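Local structure of fructosyl amine:oxygen oxidoreductase (Neosartorya fumigata, 4WCT) at residues S210-Y213 / V218-A221; E267-Y272 / D292-K297; D85-A90 / K413-W418; K100-K103 / V107-P110; D128-D133 / F279-G284. The protein probably catalyses the FAD-dependent oxidative deglycation of fructosyl amines (Amadori products), with molecular oxygen as electron acceptor. All coordinates share one frame; numbering follows the deposited sequence.

The five contacts are separate, with no touching atoms between any two. Interactions 1 and 4 come closest to the flavin cofactor: the side chains of Ala221 and Trp102 each lie about 8 Å from FAD, against about 12 Å for Ile281 of interaction 5 and about 14 Å for Leu296 of interaction 2 and Arg87 of interaction 3. Interactions 3 and 4 share helix 86-102, one at its start and the other near its end, with centres about 24 Å apart. Interactions 2 and 5 reach the same large mixed sheet, their nearest atoms about 8 Å apart. Interactions 1 and 2 lie on opposite sides of the chain's centre, about 46 Å between centres.

Interaction 1. Residues S210-Y213 / V218-A221; sequences SLVY and VVGA
The phenol ring of Tyr213 is met obliquely by Val218, whose CG2 comes to 3.4 Å from CE2 of Tyr213, a close touch that also brings it near CD2 and CZ. The Tyr213 ring additionally forms an edge-to-face pair with His376. In Val218, CG1 lies anti to the backbone N (chi1 173°), which leaves CG2 beside that N and directed at the tyrosine. Leu211 shares this face of the hairpin, its CD1 lying 4.3 Å from CG2 of Val218; Ala221 is its partner across the strands.

The strands 208-214 and 217-223 form an antiparallel beta hairpin. Leu211 pairs with Ala221 and Tyr213 with Val218, so 218-221 has one residue more between the pairs than 210-213, consistent with a bulge. Val212 N donates to Gly220 O at 2.9 Å, nearly straight (162°) but from 46° out of the carbonyl plane. Val219 N donates to Val212 O at 2.8 Å, and the same oxygen is approached by CA of Val218 at 3.3 Å in a CA-H...O contact. Val212 points to the face turned away from Leu211 and Tyr213, and at the irregular step its CG1 meets CG2 of Val219 at 3.8 Å, the two side chains crossing at about a right angle.

Ser210 OG donates to Leu211 O at 2.7 Å, within its own strand. Strand 228-230 continues the sheet beyond Val219 and Ala221. Polar backbone groups thus bond between the strands, while Leu211, Val218 and Ala221 give an apolar face that packs on Ile31 and Leu379 of the FAD-binding sheet.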
# COMPACT_ATOMS: atom_id res chain seq x y z
N SER A 210 15.00 -3.21 17.77
CA SER A 210 16.36 -3.05 17.26
C SER A 210 16.73 -4.26 16.41
O SER A 210 16.34 -5.38 16.72
CB SER A 210 17.38 -2.93 18.42
OG SER A 210 18.66 -2.64 17.88
N LEU A 211 17.56 -4.03 15.41
CA LEU A 211 18.33 -5.09 14.79
C LEU A 211 19.55 -5.36 15.67
O LEU A 211 19.97 -4.48 16.43
CB LEU A 211 18.79 -4.70 13.39
CG LEU A 211 17.68 -4.36 12.37
CD1 LEU A 211 18.29 -3.98 11.03
CD2 LEU A 211 16.74 -5.54 12.22
N VAL A 212 20.03 -6.58 15.60
CA VAL A 212 21.18 -7.04 16.38
C VAL A 212 22.36 -7.33 15.45
O VAL A 212 22.20 -7.93 14.39
CB VAL A 212 20.80 -8.28 17.21
CG1 VAL A 212 21.98 -8.74 18.07
CG2 VAL A 212 19.61 -7.97 18.09
N TYR A 213 23.52 -6.75 15.78
CA TYR A 213 24.69 -6.84 14.91
C TYR A 213 25.83 -7.57 15.58
O TYR A 213 25.97 -7.50 16.79
CB TYR A 213 25.18 -5.44 14.55
CG TYR A 213 24.22 -4.66 13.70
CD1 TYR A 213 23.25 -3.86 14.29
CD2 TYR A 213 24.37 -4.62 12.33
CE1 TYR A 213 22.36 -3.13 13.52
CE2 TYR A 213 23.55 -3.79 11.56
CZ TYR A 213 22.51 -3.12 12.17
OH TYR A 213 21.65 -2.36 11.39
N VAL A 218 24.07 -8.24 10.35
CA VAL A 218 22.87 -8.44 11.15
C VAL A 218 22.69 -9.92 11.46
O VAL A 218 22.69 -10.77 10.55
CB VAL A 218 21.62 -7.88 10.42
CG1 VAL A 218 20.34 -8.24 11.16
CG2 VAL A 218 21.75 -6.38 10.27
N VAL A 219 22.55 -10.22 12.75
CA VAL A 219 22.35 -11.57 13.21
C VAL A 219 20.98 -11.83 13.80
O VAL A 219 20.70 -12.93 14.28
CB VAL A 219 23.46 -11.98 14.21
CG1 VAL A 219 24.83 -11.82 13.56
CG2 VAL A 219 23.41 -11.16 15.47
N GLY A 220 20.10 -10.83 13.76
CA GLY A 220 18.72 -11.04 14.18
C GLY A 220 18.14 -9.76 14.74
O GLY A 220 18.49 -8.69 14.28
N ALA A 221 17.13 -9.92 15.58
CA ALA A 221 16.28 -8.83 16.04
C ALA A 221 16.01 -8.93 17.53
O ALA A 221 15.87 -10.01 18.08
CB ALA A 221 14.95 -8.87 15.29

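Interaction 2. Residues E267-Y272 / D292-K297; sequences EEVKQY and DKHELK
Val269 lies over one face of the His294 imidazole in a CH-pi contact that joins a loop with helical backbone angles to the start of strand 295-310, part of the large mixed sheet. CG1 of Val269 stands 4.0 Å from the centroid of the His294 ring, 14° off its normal and offset toward the rim on the ND1-CE1 side. A chi1 of 76° sets this CG1 between the valine's backbone N and carbonyl carbon, over the imidazole, and turns CG2 of Val269 to CB of His294 at 4.0 Å. The inner end is buried: Tyr272 and Leu296 cross at about a right angle, and Met264 and Pro289 pack against both Val269 and Tyr272. Tyr272 OH is held by His346 NE2, which gives the buried phenol a polar partner.

The His294 end is the more solvent-exposed. No hydrogen bond spans the contact anywhere along its length. On the solvent side of the loop, Lys270 and Glu267 form a salt bridge, its bond from NZ of Lys270 to OE1 of Glu267 weak at 3.3 Å. At the inner end a single methyl does the touching: Leu296 CD1 lies 4.0 Å from Tyr272 CD2 and equally far from CE2 of that ring.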
# COMPACT_ATOMS: atom_id res chain seq x y z
N GLU A 267 -31.36 -2.93 1.55
CA GLU A 267 -31.94 -2.95 0.20
C GLU A 267 -31.08 -2.13 -0.76
O GLU A 267 -30.76 -2.62 -1.85
CB GLU A 267 -33.37 -2.38 0.16
CG GLU A 267 -34.40 -3.22 0.93
CD GLU A 267 -34.68 -4.58 0.29
OE1 GLU A 267 -34.02 -4.97 -0.70
OE2 GLU A 267 -35.64 -5.24 0.74
N GLU A 268 -30.69 -0.92 -0.37
CA GLU A 268 -29.95 -0.06 -1.31
C GLU A 268 -28.61 -0.67 -1.71
O GLU A 268 -28.21 -0.54 -2.87
CB GLU A 268 -29.74 1.34 -0.76
CG GLU A 268 -28.83 1.36 0.45
CD GLU A 268 -28.47 2.75 0.96
OE1 GLU A 268 -28.82 3.79 0.36
OE2 GLU A 268 -27.83 2.79 2.01
N VAL A 269 -28.02 -1.47 -0.82
CA VAL A 269 -26.70 -2.03 -1.07
C VAL A 269 -26.68 -2.99 -2.24
O VAL A 269 -25.66 -3.17 -2.90
CB VAL A 269 -26.12 -2.71 0.18
CG1 VAL A 269 -26.75 -4.06 0.43
CG2 VAL A 269 -24.59 -2.80 0.07
N LYS A 270 -27.85 -3.56 -2.57
CA LYS A 270 -27.86 -4.61 -3.56
C LYS A 270 -27.56 -4.12 -4.97
O LYS A 270 -27.19 -4.92 -5.80
CB LYS A 270 -29.21 -5.36 -3.52
CG LYS A 270 -29.48 -5.97 -2.15
CD LYS A 270 -30.74 -6.84 -2.18
CE LYS A 270 -31.02 -7.44 -0.81
NZ LYS A 270 -32.43 -7.90 -0.79
N GLN A 271 -27.72 -2.83 -5.24
CA GLN A 271 -27.33 -2.25 -6.51
C GLN A 271 -25.83 -2.06 -6.67
O GLN A 271 -25.33 -1.96 -7.80
CB GLN A 271 -28.04 -0.89 -6.77
CG GLN A 271 -29.51 -0.99 -7.11
CD GLN A 271 -29.75 -1.79 -8.36
OE1 GLN A 271 -30.06 -3.00 -8.28
NE2 GLN A 271 -29.69 -1.11 -9.54
N TYR A 272 -25.13 -2.01 -5.54
CA TYR A 272 -23.73 -1.59 -5.51
C TYR A 272 -22.81 -2.81 -5.64
O TYR A 272 -22.05 -3.11 -4.73
CB TYR A 272 -23.40 -0.83 -4.22
CG TYR A 272 -24.05 0.54 -4.07
CD1 TYR A 272 -25.37 0.66 -3.68
CD2 TYR A 272 -23.27 1.70 -4.11
CE1 TYR A 272 -25.96 1.87 -3.52
CE2 TYR A 272 -23.85 2.95 -3.96
CZ TYR A 272 -25.19 3.03 -3.67
OH TYR A 272 -25.79 4.25 -3.44
N ASP A 292 -19.47 -8.24 4.18
CA ASP A 292 -19.80 -8.58 5.57
C ASP A 292 -20.52 -7.47 6.31
O ASP A 292 -21.50 -7.73 7.00
CB ASP A 292 -18.55 -8.97 6.35
CG ASP A 292 -17.91 -10.24 5.83
OD1 ASP A 292 -18.66 -11.21 5.53
OD2 ASP A 292 -16.74 -10.17 5.43
N LYS A 293 -20.04 -6.24 6.21
CA LYS A 293 -20.69 -5.13 6.94
C LYS A 293 -21.40 -4.13 6.04
O LYS A 293 -21.97 -3.17 6.53
CB LYS A 293 -19.67 -4.36 7.77
CG LYS A 293 -18.97 -5.19 8.83
CD LYS A 293 -18.21 -4.28 9.78
CE LYS A 293 -17.48 -5.06 10.86
NZ LYS A 293 -16.91 -4.10 11.85
N HIS A 294 -21.33 -4.35 4.74
CA HIS A 294 -21.95 -3.44 3.75
C HIS A 294 -21.48 -2.01 3.89
O HIS A 294 -22.24 -1.06 3.72
CB HIS A 294 -23.46 -3.48 3.88
CG HIS A 294 -24.05 -4.81 3.56
ND1 HIS A 294 -25.33 -5.16 3.95
CD2 HIS A 294 -23.55 -5.88 2.89
CE1 HIS A 294 -25.62 -6.35 3.45
NE2 HIS A 294 -24.51 -6.86 2.93
N GLU A 295 -20.18 -1.87 4.12
CA GLU A 295 -19.59 -0.53 4.32
C GLU A 295 -18.87 -0.10 3.04
O GLU A 295 -18.15 -0.88 2.43
CB GLU A 295 -18.61 -0.55 5.48
CG GLU A 295 -19.30 -0.39 6.82
CD GLU A 295 -18.36 -0.38 8.00
OE1 GLU A 295 -17.28 -1.01 7.95
OE2 GLU A 295 -18.84 0.10 9.05
N LEU A 296 -19.17 1.12 2.61
CA LEU A 296 -18.63 1.70 1.39
C LEU A 296 -17.48 2.62 1.81
O LEU A 296 -17.69 3.53 2.64
CB LEU A 296 -19.75 2.49 0.69
CG LEU A 296 -19.44 3.08 -0.70
CD1 LEU A 296 -20.72 3.21 -1.49
CD2 LEU A 296 -18.76 4.43 -0.60
N LYS A 297 -16.30 2.36 1.26
CA LYS A 297 -15.08 3.07 1.65
C LYS A 297 -14.76 4.18 0.65
O LYS A 297 -14.77 3.95 -0.56
CB LYS A 297 -13.90 2.11 1.66
CG LYS A 297 -12.62 2.77 2.21
CD LYS A 297 -11.43 1.84 2.13
CE LYS A 297 -10.75 2.01 0.77
NZ LYS A 297 -9.59 1.13 0.64

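Interaction 3. Residues D85-A90 / K413-W418; sequences DPRSAA and KDIVRW
Ile415 packs against the N-terminal end of helix 86-102, where Asp85 and Ser88 form a capping box. Asp85 is the N-cap: its OD1 accepts from Ser88 N at 2.9 Å, an almost straight bond (170°) that meets the oxygen nearly along the C-O direction. In return Asp85 N donates to Ser88 OG at 3.0 Å, more bent at 146°. The box thus provides side-chain partners for two amides at the helix start. Pro86 and Ala90, one turn apart and linked by the bond from Ala90 N to Pro86 O, present their CB atoms to Ile415.

The contact itself is apolar, with no hydrogen bond between the segments. Ile415 points at the helix and touches Pro86, Arg87 and Ala90. Its chi1 of -64° places CG1 beside its backbone N and CG2 anti to that N, spreading the two branches over the helix. CG1 of Ile415 comes to 3.6 Å from Pro86 O and 3.7 Å from CB of Ala90; CG2 comes close to the same methyl, while Arg87 is met mainly at its backbone and the base of its side chain. The loop of Ile415 is tied in turn to strand 369-372, through a backbone bond between Val416 and Ile370. At the far end of the isoleucine, CD1 of Ile415 lies 3.8 Å from CB of Pro86.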
# COMPACT_ATOMS: atom_id res chain seq x y z
N ASP A 85 9.83 3.96 -19.34
CA ASP A 85 11.20 4.05 -18.88
C ASP A 85 11.50 2.88 -17.96
O ASP A 85 10.62 2.03 -17.74
CB ASP A 85 11.50 5.40 -18.23
CG ASP A 85 10.61 5.70 -17.02
OD1 ASP A 85 10.07 4.77 -16.40
OD2 ASP A 85 10.51 6.89 -16.66
N PRO A 86 12.77 2.68 -17.63
CA PRO A 86 13.07 1.47 -16.88
C PRO A 86 12.22 1.32 -15.61
O PRO A 86 11.91 0.18 -15.21
CB PRO A 86 14.55 1.64 -16.54
CG PRO A 86 15.10 2.41 -17.73
CD PRO A 86 14.00 3.37 -18.09
N ARG A 87 11.92 2.43 -14.94
CA ARG A 87 11.13 2.39 -13.72
C ARG A 87 9.70 1.91 -13.98
O ARG A 87 9.18 1.06 -13.25
CB ARG A 87 11.11 3.76 -13.04
CG ARG A 87 10.31 3.76 -11.75
CD ARG A 87 10.48 5.08 -10.98
NE ARG A 87 9.94 6.21 -11.73
CZ ARG A 87 8.64 6.45 -11.91
NH1 ARG A 87 7.72 5.68 -11.34
NH2 ARG A 87 8.27 7.48 -12.67
N SER A 88 9.03 2.46 -14.98
CA SER A 88 7.68 2.03 -15.29
C SER A 88 7.64 0.61 -15.88
O SER A 88 6.68 -0.15 -15.67
CB SER A 88 6.98 3.03 -16.23
OG SER A 88 7.57 3.05 -17.54
N ALA A 89 8.67 0.24 -16.63
CA ALA A 89 8.81 -1.12 -17.09
C ALA A 89 8.96 -2.12 -15.95
O ALA A 89 8.36 -3.22 -16.00
CB ALA A 89 9.97 -1.26 -18.05
N ALA A 90 9.75 -1.78 -14.94
CA ALA A 90 9.81 -2.58 -13.75
C ALA A 90 8.45 -2.68 -13.06
O ALA A 90 8.04 -3.75 -12.63
CB ALA A 90 10.87 -2.04 -12.80
N LYS A 413 15.64 -5.60 -10.67
CA LYS A 413 16.63 -5.58 -9.60
C LYS A 413 17.30 -4.20 -9.44
O LYS A 413 17.47 -3.68 -8.34
CB LYS A 413 17.69 -6.64 -9.91
CG LYS A 413 18.85 -6.67 -8.94
CD LYS A 413 19.90 -7.70 -9.39
CE LYS A 413 20.88 -8.02 -8.27
NZ LYS A 413 21.56 -6.80 -7.75
N ASP A 414 17.61 -3.57 -10.54
CA ASP A 414 18.35 -2.30 -10.50
C ASP A 414 17.45 -1.08 -10.25
O ASP A 414 17.91 -0.05 -9.78
CB ASP A 414 19.14 -2.14 -11.78
CG ASP A 414 20.29 -3.14 -11.87
OD1 ASP A 414 21.00 -3.31 -10.87
OD2 ASP A 414 20.47 -3.74 -12.95
N ILE A 415 16.15 -1.25 -10.42
CA ILE A 415 15.18 -0.22 -10.10
C ILE A 415 14.88 -0.21 -8.61
O ILE A 415 14.66 0.85 -8.04
CB ILE A 415 13.89 -0.45 -10.91
CG1 ILE A 415 14.16 -0.31 -12.42
CG2 ILE A 415 12.80 0.52 -10.50
CD1 ILE A 415 14.83 0.98 -12.81
N VAL A 416 14.82 -1.39 -7.98
CA VAL A 416 14.44 -1.48 -6.58
C VAL A 416 15.65 -1.61 -5.64
O VAL A 416 15.51 -1.89 -4.47
CB VAL A 416 13.40 -2.60 -6.33
CG1 VAL A 416 12.13 -2.36 -7.15
CG2 VAL A 416 13.99 -3.99 -6.55
N ARG A 417 16.86 -1.43 -6.19
CA ARG A 417 18.07 -1.53 -5.40
C ARG A 417 18.22 -0.51 -4.28
O ARG A 417 17.64 0.58 -4.32
CB ARG A 417 19.30 -1.36 -6.31
CG ARG A 417 19.54 0.05 -6.81
CD ARG A 417 20.76 0.02 -7.72
NE ARG A 417 20.91 1.24 -8.50
CZ ARG A 417 21.46 2.35 -8.08
NH1 ARG A 417 21.73 3.31 -8.98
NH2 ARG A 417 21.87 2.46 -6.80
N TRP A 418 19.09 -0.84 -3.31
CA TRP A 418 19.58 0.14 -2.34
C TRP A 418 20.23 1.35 -3.03
O TRP A 418 21.07 1.17 -3.94
CB TRP A 418 20.57 -0.55 -1.41
CG TRP A 418 21.05 0.25 -0.28
CD1 TRP A 418 22.28 0.86 -0.17
CD2 TRP A 418 20.40 0.42 1.00
NE1 TRP A 418 22.35 1.52 1.02
CE2 TRP A 418 21.25 1.21 1.78
CE3 TRP A 418 19.20 -0.04 1.55
CZ2 TRP A 418 20.91 1.62 3.08
CZ3 TRP A 418 18.90 0.30 2.87
CH2 TRP A 418 19.72 1.18 3.59

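Interaction 4. Residues K100-K103 / V107-P110; sequences KAWK and VFQP
The chain turns back on itself between Trp102, near the end of helix 86-102, and Gln109, at the start of a short 3-10 segment, bringing their CA atoms within 4.8 Å. No direct hydrogen bond crosses. Instead CA of Gln109 makes a CA-H...O contact with Trp102 O at 3.2 Å (155° at the hydrogen). A water lies within hydrogen-bonding distance of both carbonyl oxygens, 3.0 Å from Trp102 O and 2.7 Å from Gln109 O, which probably share its protons with other acceptors.

Phe108 and Trp102 form an edge-to-face (T-shaped) pair: the phenyl edge points at the face of the indole six-membered ring, centroids 5.7 Å apart and planes at 84°. The chi1 of Phe108, -61°, sets its ring anti to its own carbonyl carbon, leaving the carbonyl O of Phe108 in the indole plane at its edge, 3.4 Å from CE3 of Trp102. Phe108 CB comes 3.7 Å from that CE3.

Both rings also touch Pro394 of helix 393-404, and Phe108 reaches Leu42 of helix 35-46. The indole NE1 is bound by Met391 O, so its polar end is satisfied while its carbon edge meets a carbonyl. The positively polarised C-H edge of an aromatic ring suits that oxygen, which probably adds a weak electrostatic attraction to the apolar packing.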
# COMPACT_ATOMS: atom_id res chain seq x y z
N LYS A 100 -1.55 -12.05 -12.86
CA LYS A 100 -1.60 -13.48 -13.17
C LYS A 100 -1.90 -14.29 -11.92
O LYS A 100 -2.73 -15.20 -11.92
CB LYS A 100 -0.28 -13.89 -13.80
CG LYS A 100 -0.16 -15.38 -14.06
CD LYS A 100 1.11 -15.70 -14.86
CE LYS A 100 1.16 -17.19 -15.22
NZ LYS A 100 2.54 -17.68 -15.52
N ALA A 101 -1.27 -13.94 -10.82
CA ALA A 101 -1.45 -14.65 -9.57
C ALA A 101 -2.80 -14.38 -8.88
O ALA A 101 -3.38 -15.30 -8.34
CB ALA A 101 -0.29 -14.35 -8.63
N TRP A 102 -3.33 -13.16 -8.98
CA TRP A 102 -4.64 -12.87 -8.45
C TRP A 102 -5.69 -13.71 -9.14
O TRP A 102 -6.77 -13.91 -8.60
CB TRP A 102 -5.00 -11.37 -8.64
CG TRP A 102 -4.41 -10.47 -7.59
CD1 TRP A 102 -3.54 -9.45 -7.82
CD2 TRP A 102 -4.71 -10.43 -6.19
NE1 TRP A 102 -3.27 -8.79 -6.65
CE2 TRP A 102 -3.90 -9.43 -5.62
CE3 TRP A 102 -5.47 -11.25 -5.33
CZ2 TRP A 102 -3.91 -9.15 -4.24
CZ3 TRP A 102 -5.50 -10.94 -3.98
CH2 TRP A 102 -4.71 -9.89 -3.46
N LYS A 103 -5.41 -14.11 -10.39
CA LYS A 103 -6.39 -14.84 -11.16
C LYS A 103 -6.21 -16.34 -10.98
O LYS A 103 -7.02 -17.13 -11.52
CB LYS A 103 -6.28 -14.47 -12.64
CG LYS A 103 -6.79 -13.06 -12.90
CD LYS A 103 -6.93 -12.77 -14.39
CE LYS A 103 -5.61 -12.76 -15.15
NZ LYS A 103 -5.71 -12.16 -16.52
N VAL A 107 -4.59 -19.21 -2.84
CA VAL A 107 -4.58 -18.43 -1.63
C VAL A 107 -5.16 -17.03 -1.88
O VAL A 107 -5.74 -16.42 -0.98
CB VAL A 107 -3.14 -18.33 -1.10
CG1 VAL A 107 -3.02 -17.26 -0.04
CG2 VAL A 107 -2.70 -19.69 -0.55
N PHE A 108 -4.97 -16.52 -3.10
CA PHE A 108 -5.32 -15.11 -3.40
C PHE A 108 -6.54 -14.93 -4.31
O PHE A 108 -7.23 -13.93 -4.26
CB PHE A 108 -4.10 -14.41 -3.99
CG PHE A 108 -2.94 -14.39 -3.05
CD1 PHE A 108 -2.90 -13.49 -2.00
CD2 PHE A 108 -1.90 -15.30 -3.18
CE1 PHE A 108 -1.85 -13.50 -1.12
CE2 PHE A 108 -0.87 -15.35 -2.25
CZ PHE A 108 -0.82 -14.40 -1.27
N GLN A 109 -6.74 -15.89 -5.19
CA GLN A 109 -7.76 -15.80 -6.23
C GLN A 109 -9.19 -15.51 -5.78
O GLN A 109 -9.89 -14.74 -6.46
CB GLN A 109 -7.75 -17.10 -7.02
CG GLN A 109 -8.74 -17.14 -8.18
CD GLN A 109 -10.07 -17.69 -7.79
OE1 GLN A 109 -10.27 -18.16 -6.68
NE2 GLN A 109 -11.03 -17.59 -8.72
N PRO A 110 -9.59 -15.96 -4.58
CA PRO A 110 -10.95 -15.66 -4.16
C PRO A 110 -11.19 -14.19 -3.86
O PRO A 110 -12.35 -13.77 -3.71
CB PRO A 110 -11.08 -16.45 -2.88
CG PRO A 110 -10.24 -17.67 -3.15
CD PRO A 110 -9.02 -17.08 -3.80
O HOH W 1 -9.73 -13.71 -8.98

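Interaction 5. Residues D128-D133 / F279-G284; sequences DHIRKD and FNIAKG
Ile281 sits in the turn between strands 277-280 and 284-287, where an Asx turn and a classic beta bulge coincide, and its side chain reaches out to helix 124-135. Its chi1 of 66° puts CG1 between the backbone N and the carbonyl carbon, and from there CD1 extends toward the helix. It meets Ile130 tip to tip, with Ile281 CD1 at 3.7 Å from CG1 of Ile130 and 3.9 Å from its CD1. The same methyl touches the His129 imidazole at the edge, near the ring plane, 3.9 Å from CD2 of His129.

The turn that presents Ile281 is held by Asn280 through its side chain and its backbone carbonyl. OD1 of Asn280 accepts from Ala282 N at 2.8 Å, straight (162°) and in the carbonyl plane, while its backbone O takes both Gly284 N at 2.9 Å and Lys283 N at 3.0 Å, the pair of residues facing it in the bulge.

Ile119 of strand 117-121 touches both isoleucines. Elsewhere Phe435 meets His129 edge-to-face. Helix 124-135 packs on strand 117-121 and on the turn that follows strand 277-280 in the mixed sheet, with Leu126 of that helix also touching Ile281.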
# COMPACT_ATOMS: atom_id res chain seq x y z
N ASP A 128 -5.26 16.29 -18.83
CA ASP A 128 -4.07 16.22 -19.72
C ASP A 128 -2.97 15.36 -19.11
O ASP A 128 -2.30 14.60 -19.79
CB ASP A 128 -3.48 17.63 -19.90
CG ASP A 128 -4.19 18.44 -20.98
OD1 ASP A 128 -5.33 18.09 -21.35
OD2 ASP A 128 -3.62 19.48 -21.40
N HIS A 129 -2.79 15.50 -17.81
CA HIS A 129 -1.83 14.69 -17.10
C HIS A 129 -2.15 13.21 -17.22
O HIS A 129 -1.27 12.34 -17.44
CB HIS A 129 -1.80 15.13 -15.65
CG HIS A 129 -0.90 14.30 -14.80
ND1 HIS A 129 0.47 14.35 -14.90
CD2 HIS A 129 -1.17 13.42 -13.80
CE1 HIS A 129 1.01 13.56 -13.99
NE2 HIS A 129 0.04 12.96 -13.34
N ILE A 130 -3.41 12.88 -17.02
CA ILE A 130 -3.82 11.50 -17.13
C ILE A 130 -3.62 10.97 -18.55
O ILE A 130 -3.11 9.87 -18.77
CB ILE A 130 -5.29 11.33 -16.72
CG1 ILE A 130 -5.47 11.72 -15.25
CG2 ILE A 130 -5.71 9.89 -16.94
CD1 ILE A 130 -6.92 11.93 -14.87
N ARG A 131 -4.05 11.76 -19.52
CA ARG A 131 -3.89 11.40 -20.93
C ARG A 131 -2.43 11.10 -21.30
O ARG A 131 -2.12 10.03 -21.81
CB ARG A 131 -4.43 12.53 -21.80
CG ARG A 131 -4.21 12.33 -23.29
CD ARG A 131 -4.57 13.61 -24.02
NE ARG A 131 -6.02 13.78 -23.99
CZ ARG A 131 -6.70 14.67 -23.26
NH1 ARG A 131 -6.10 15.73 -22.69
NH2 ARG A 131 -8.02 14.61 -23.28
N LYS A 132 -1.52 11.95 -20.84
CA LYS A 132 -0.10 11.82 -21.20
C LYS A 132 0.67 10.74 -20.45
O LYS A 132 1.51 10.05 -21.05
CB LYS A 132 0.61 13.17 -21.03
CG LYS A 132 0.15 14.19 -22.05
CD LYS A 132 1.06 15.40 -22.11
CE LYS A 132 0.34 16.66 -21.66
NZ LYS A 132 1.25 17.67 -21.04
N ASP A 133 0.38 10.57 -19.16
CA ASP A 133 1.11 9.66 -18.29
C ASP A 133 0.52 8.28 -18.17
O ASP A 133 1.24 7.31 -17.93
CB ASP A 133 1.23 10.26 -16.89
CG ASP A 133 2.34 11.28 -16.78
OD1 ASP A 133 2.63 12.00 -17.77
OD2 ASP A 133 2.84 11.44 -15.64
N PHE A 279 -11.92 6.58 -9.62
CA PHE A 279 -10.82 7.38 -9.07
C PHE A 279 -10.70 8.71 -9.82
O PHE A 279 -10.54 8.71 -11.02
CB PHE A 279 -9.52 6.57 -9.22
CG PHE A 279 -8.28 7.28 -8.73
CD1 PHE A 279 -8.30 8.09 -7.61
CD2 PHE A 279 -7.08 7.04 -9.36
CE1 PHE A 279 -7.11 8.61 -7.08
CE2 PHE A 279 -5.89 7.57 -8.86
CZ PHE A 279 -5.90 8.32 -7.70
N ASN A 280 -10.81 9.81 -9.09
CA ASN A 280 -10.42 11.12 -9.57
C ASN A 280 -9.13 11.52 -8.86
O ASN A 280 -9.07 11.56 -7.61
CB ASN A 280 -11.54 12.14 -9.30
CG ASN A 280 -11.15 13.56 -9.65
OD1 ASN A 280 -10.01 13.97 -9.43
ND2 ASN A 280 -12.11 14.35 -10.06
N ILE A 281 -8.08 11.72 -9.64
CA ILE A 281 -6.72 11.86 -9.10
C ILE A 281 -6.53 13.08 -8.21
O ILE A 281 -5.51 13.19 -7.54
CB ILE A 281 -5.66 11.87 -10.22
CG1 ILE A 281 -5.81 13.13 -11.08
CG2 ILE A 281 -5.73 10.59 -11.03
CD1 ILE A 281 -4.62 13.33 -12.01
N ALA A 282 -7.49 13.99 -8.17
CA ALA A 282 -7.40 15.13 -7.27
C ALA A 282 -8.58 15.24 -6.34
O ALA A 282 -8.78 16.29 -5.74
CB ALA A 282 -7.20 16.43 -8.04
N LYS A 283 -9.38 14.16 -6.22
CA LYS A 283 -10.52 14.17 -5.30
C LYS A 283 -10.60 12.91 -4.45
O LYS A 283 -10.67 12.98 -3.23
CB LYS A 283 -11.85 14.40 -5.99
CG LYS A 283 -12.00 15.84 -6.49
CD LYS A 283 -13.47 16.15 -6.78
CE LYS A 283 -13.64 17.56 -7.30
NZ LYS A 283 -13.66 18.50 -6.17
N GLY A 284 -10.53 11.76 -5.08
CA GLY A 284 -10.53 10.52 -4.29
C GLY A 284 -11.01 9.32 -5.08
O GLY A 284 -11.22 9.40 -6.29